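PDB 1M22: peptide amidase, which probably hydrolyses amide bonds, acting as an amidase on peptide amides. Local coordinates for residues A[87-92]-A[180-185]; A[207-212]-A[236-241]. All coordinates share one frame; numbering follows the deposited sequence.

Contact 1. Residues A[87-92]-A[180-185]; sequences DNINAA and VAIGTE
The hydroxyl OG1 of T184 is gripped by two nitrogens: ND2 of N88 reaches it at 3.0 Å, and NZ of the active-site lysine K86 bonds to it as well. The amide bond is close to straight, with an N-H...O angle of 169°, and OG1 lies within 1° of the amide plane of N88, so the donor meets its acceptor squarely. The two side chains approach from opposite directions. A chi1 of 57° tucks CG of N88 between its own backbone N and carbonyl carbon and presents the amide to the strand. The other end of the amide is less well served: OD1 of N88 lies 3.5 Å from the methyl CG2 of T184 and is buried without a polar partner in the model. The T184 side chain also comes within about 5 Å of that of S165, nearest atoms. This is consistent with T184 as a second-shell residue of the Ser-Ser-Lys site of amidase signature enzymes (K86, S165 and the nucleophile S189), with N88 behind it.

Apolar packing continues the contact beside the amide. The extended I89 side chain carries CD1 to 3.6 Å from CG2 of I182, the side chains lying roughly perpendicular; the same CD1 is 4.1 Å from CG2 of T184, and the I89 and T184 side chains run alongside each other, pointing opposite ways. I182 and T184 project from one side of their strand, with G183 between them.

Segment 87-92 leaves the end of strand 82-86, the parallel neighbour of strand 180-185 in the large mixed sheet. Helix 112-119 covers the isoleucines, V114 touching I89 and L117 touching I182, while V237 of helix 231-241 also packs on I182.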
# COMPACT_ATOMS: atom_id res chain seq x y z
N ASP A 87 1.94 5.13 -9.08
CA ASP A 87 2.71 5.33 -10.30
C ASP A 87 4.05 4.63 -10.47
O ASP A 87 4.91 5.10 -11.22
CB ASP A 87 2.85 6.82 -10.61
CG ASP A 87 3.19 7.07 -12.07
OD1 ASP A 87 2.63 6.37 -12.94
OD2 ASP A 87 4.01 7.97 -12.35
N ASN A 88 4.24 3.52 -9.77
CA ASN A 88 5.43 2.71 -9.99
C ASN A 88 4.97 1.38 -10.60
O ASN A 88 5.77 0.49 -10.86
CB ASN A 88 6.26 2.49 -8.70
CG ASN A 88 5.47 1.85 -7.58
OD1 ASN A 88 4.25 1.70 -7.64
ND2 ASN A 88 6.18 1.49 -6.51
N ILE A 89 3.66 1.28 -10.84
CA ILE A 89 3.05 0.08 -11.43
C ILE A 89 2.72 0.34 -12.91
O ILE A 89 1.96 1.25 -13.23
CB ILE A 89 1.73 -0.29 -10.69
CG1 ILE A 89 2.02 -0.51 -9.20
CG2 ILE A 89 1.10 -1.52 -11.32
CD1 ILE A 89 0.77 -0.67 -8.34
N ASN A 90 3.29 -0.47 -13.80
CA ASN A 90 3.06 -0.31 -15.24
C ASN A 90 1.59 -0.46 -15.61
O ASN A 90 0.93 -1.41 -15.20
CB ASN A 90 3.86 -1.35 -16.03
CG ASN A 90 5.37 -1.18 -15.90
OD1 ASN A 90 5.85 -0.25 -15.26
ND2 ASN A 90 6.11 -2.09 -16.52
N ALA A 91 1.09 0.48 -16.41
CA ALA A 91 -0.30 0.43 -16.86
C ALA A 91 -0.52 1.29 -18.09
O ALA A 91 -0.52 2.52 -18.01
CB ALA A 91 -1.23 0.89 -15.73
N ALA A 92 -0.70 0.65 -19.24
CA ALA A 92 -0.93 1.37 -20.48
C ALA A 92 -2.32 2.00 -20.40
O ALA A 92 -3.21 1.49 -19.73
CB ALA A 92 -0.85 0.41 -21.66
N VAL A 180 -11.30 1.94 -4.87
CA VAL A 180 -10.16 1.34 -4.19
C VAL A 180 -8.88 1.74 -4.93
O VAL A 180 -8.94 2.36 -6.00
CB VAL A 180 -10.26 -0.21 -4.19
CG1 VAL A 180 -11.46 -0.65 -3.36
CG2 VAL A 180 -10.39 -0.72 -5.62
N ALA A 181 -7.73 1.38 -4.38
CA ALA A 181 -6.46 1.70 -5.00
C ALA A 181 -5.41 0.64 -4.68
O ALA A 181 -5.59 -0.18 -3.78
CB ALA A 181 -5.96 3.06 -4.52
N ILE A 182 -4.33 0.65 -5.46
CA ILE A 182 -3.23 -0.28 -5.26
C ILE A 182 -1.99 0.52 -4.87
O ILE A 182 -1.69 1.56 -5.48
CB ILE A 182 -2.88 -1.07 -6.55
CG1 ILE A 182 -4.12 -1.76 -7.12
CG2 ILE A 182 -1.79 -2.09 -6.24
CD1 ILE A 182 -4.73 -2.79 -6.19
N GLY A 183 -1.30 0.05 -3.84
CA GLY A 183 -0.07 0.69 -3.42
C GLY A 183 1.01 -0.37 -3.41
O GLY A 183 0.77 -1.50 -3.84
N THR A 184 2.21 -0.01 -2.98
CA THR A 184 3.30 -0.98 -2.87
C THR A 184 4.06 -0.68 -1.59
O THR A 184 4.07 0.45 -1.11
CB THR A 184 4.32 -0.94 -4.06
OG1 THR A 184 5.14 0.23 -3.97
CG2 THR A 184 3.60 -0.97 -5.40
N GLU A 185 4.67 -1.72 -1.03
CA GLU A 185 5.43 -1.55 0.20
C GLU A 185 6.76 -2.29 0.14
O GLU A 185 6.85 -3.41 -0.37
CB GLU A 185 4.64 -2.05 1.42
CG GLU A 185 5.47 -1.98 2.72
CD GLU A 185 4.64 -1.91 4.00
OE1 GLU A 185 3.49 -1.40 3.97
OE2 GLU A 185 5.15 -2.32 5.06

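Contact 2. Residues A[207-212]-A[236-241]; sequences GLVSRD and AVLTAI
L238 is the first residue of segment 236-241 to meet the loop 207-212, which lies between strands 200-203 and 223-228 and packs on the last turns of helix 231-241. Its CD1 lies 3.9 Å from CD2 of L208, one leucine set crosswise on the other. That methyl also borders V209, 4.2 Å from its CG2, and so touches two successive loop residues. One turn later comes I241, whose CG1 packs 3.8 Å from CG2 of V209. With chi1 at -179°, V209 sends CG1 away from its backbone N, and this second methyl settles 3.7 Å from the backbone O of I241; the valine thus spans both side chain and carbonyl at the helix end. The same O of I241 accepts a hydrogen bond from a water at 2.8 Å, and the water in turn accepts one from the backbone N of S210, also at 2.8 Å. Just beyond, OG of S210 takes the backbone N-H of D212 in an ST turn and bonds to D245.

Four buried aliphatic side chains thus fit by shape alone, while the water supplies partners to two backbone groups that do not bond each other directly.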
# COMPACT_ATOMS: atom_id res chain seq x y z
N GLY A 207 5.25 -12.72 -2.45
CA GLY A 207 5.03 -13.89 -3.28
C GLY A 207 3.56 -14.14 -3.55
O GLY A 207 3.23 -14.91 -4.45
N LEU A 208 2.67 -13.52 -2.78
CA LEU A 208 1.24 -13.73 -3.00
C LEU A 208 0.78 -12.99 -4.26
O LEU A 208 -0.04 -13.50 -5.02
CB LEU A 208 0.42 -13.23 -1.80
CG LEU A 208 -1.10 -13.42 -1.94
CD1 LEU A 208 -1.43 -14.91 -1.99
CD2 LEU A 208 -1.82 -12.75 -0.78
N VAL A 209 1.33 -11.80 -4.46
CA VAL A 209 0.99 -10.95 -5.61
C VAL A 209 2.25 -10.67 -6.43
O VAL A 209 3.27 -10.24 -5.89
CB VAL A 209 0.38 -9.61 -5.14
CG1 VAL A 209 0.02 -8.75 -6.34
CG2 VAL A 209 -0.84 -9.86 -4.26
N SER A 210 2.17 -10.89 -7.73
CA SER A 210 3.32 -10.67 -8.60
C SER A 210 3.86 -9.24 -8.57
O SER A 210 3.10 -8.28 -8.56
CB SER A 210 2.96 -11.03 -10.04
OG SER A 210 4.07 -10.81 -10.89
N ARG A 211 5.18 -9.13 -8.58
CA ARG A 211 5.84 -7.83 -8.62
C ARG A 211 6.25 -7.50 -10.06
O ARG A 211 6.89 -6.48 -10.30
CB ARG A 211 7.09 -7.79 -7.73
CG ARG A 211 6.84 -7.68 -6.22
CD ARG A 211 6.51 -9.02 -5.59
NE ARG A 211 7.56 -10.01 -5.83
CZ ARG A 211 8.74 -10.02 -5.22
NH1 ARG A 211 9.05 -9.10 -4.31
NH2 ARG A 211 9.64 -10.93 -5.56
N ASP A 212 5.87 -8.34 -11.01
CA ASP A 212 6.26 -8.05 -12.38
C ASP A 212 5.59 -6.77 -12.87
O ASP A 212 4.42 -6.52 -12.60
CB ASP A 212 5.93 -9.22 -13.31
CG ASP A 212 6.77 -9.20 -14.59
OD1 ASP A 212 8.02 -9.16 -14.49
OD2 ASP A 212 6.19 -9.21 -15.69
N ALA A 236 -11.64 -7.88 -1.46
CA ALA A 236 -12.09 -8.05 -2.83
C ALA A 236 -10.93 -7.80 -3.79
O ALA A 236 -10.74 -8.54 -4.76
CB ALA A 236 -13.23 -7.09 -3.13
N VAL A 237 -10.15 -6.76 -3.53
CA VAL A 237 -9.02 -6.45 -4.39
C VAL A 237 -7.95 -7.54 -4.31
O VAL A 237 -7.41 -7.95 -5.34
CB VAL A 237 -8.40 -5.08 -4.01
CG1 VAL A 237 -7.14 -4.85 -4.81
CG2 VAL A 237 -9.40 -3.97 -4.30
N LEU A 238 -7.65 -8.02 -3.11
CA LEU A 238 -6.64 -9.06 -2.95
C LEU A 238 -7.04 -10.31 -3.73
O LEU A 238 -6.20 -10.96 -4.35
CB LEU A 238 -6.45 -9.41 -1.47
CG LEU A 238 -5.23 -10.30 -1.17
CD1 LEU A 238 -3.95 -9.53 -1.48
CD2 LEU A 238 -5.23 -10.73 0.29
N THR A 239 -8.33 -10.63 -3.70
CA THR A 239 -8.83 -11.80 -4.41
C THR A 239 -8.52 -11.71 -5.91
O THR A 239 -8.20 -12.71 -6.55
CB THR A 239 -10.35 -11.94 -4.21
OG1 THR A 239 -10.64 -12.15 -2.82
CG2 THR A 239 -10.90 -13.12 -5.02
N ALA A 240 -8.60 -10.50 -6.46
CA ALA A 240 -8.35 -10.30 -7.88
C ALA A 240 -6.87 -10.25 -8.27
O ALA A 240 -6.51 -10.72 -9.36
CB ALA A 240 -9.05 -9.03 -8.35
N ILE A 241 -6.02 -9.70 -7.42
CA ILE A 241 -4.60 -9.57 -7.77
C ILE A 241 -3.69 -10.72 -7.36
O ILE A 241 -2.60 -10.87 -7.92
CB ILE A 241 -4.00 -8.24 -7.24
CG1 ILE A 241 -4.00 -8.21 -5.71
CG2 ILE A 241 -4.78 -7.06 -7.80
CD1 ILE A 241 -3.35 -6.96 -5.12
O HOH W 1 -0.22 -11.92 -8.86

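How the contacts relate
Both segments of contact 1 precede those of contact 2 in the sequence, and the contact centres lie 12 Å apart. They meet through V237, on helix segment 236-241 of contact 2: its CG1 is 3.5 Å from CD1 of I182, and its CG2 is 3.6 Å from CG2 of V180. Helix 112-119 borders contact 2 as well, through L113 on V209 and L117 on I241. Their relation to catalysis differs. Contact 1 adjoins the catalytic lysine, whereas I241 of contact 2 remains about 11 Å from K86 between nearest side-chain atoms. R211, in loop 207-212, binds a HEPES molecule that probably came from crystallisation and so is no evidence of a substrate site.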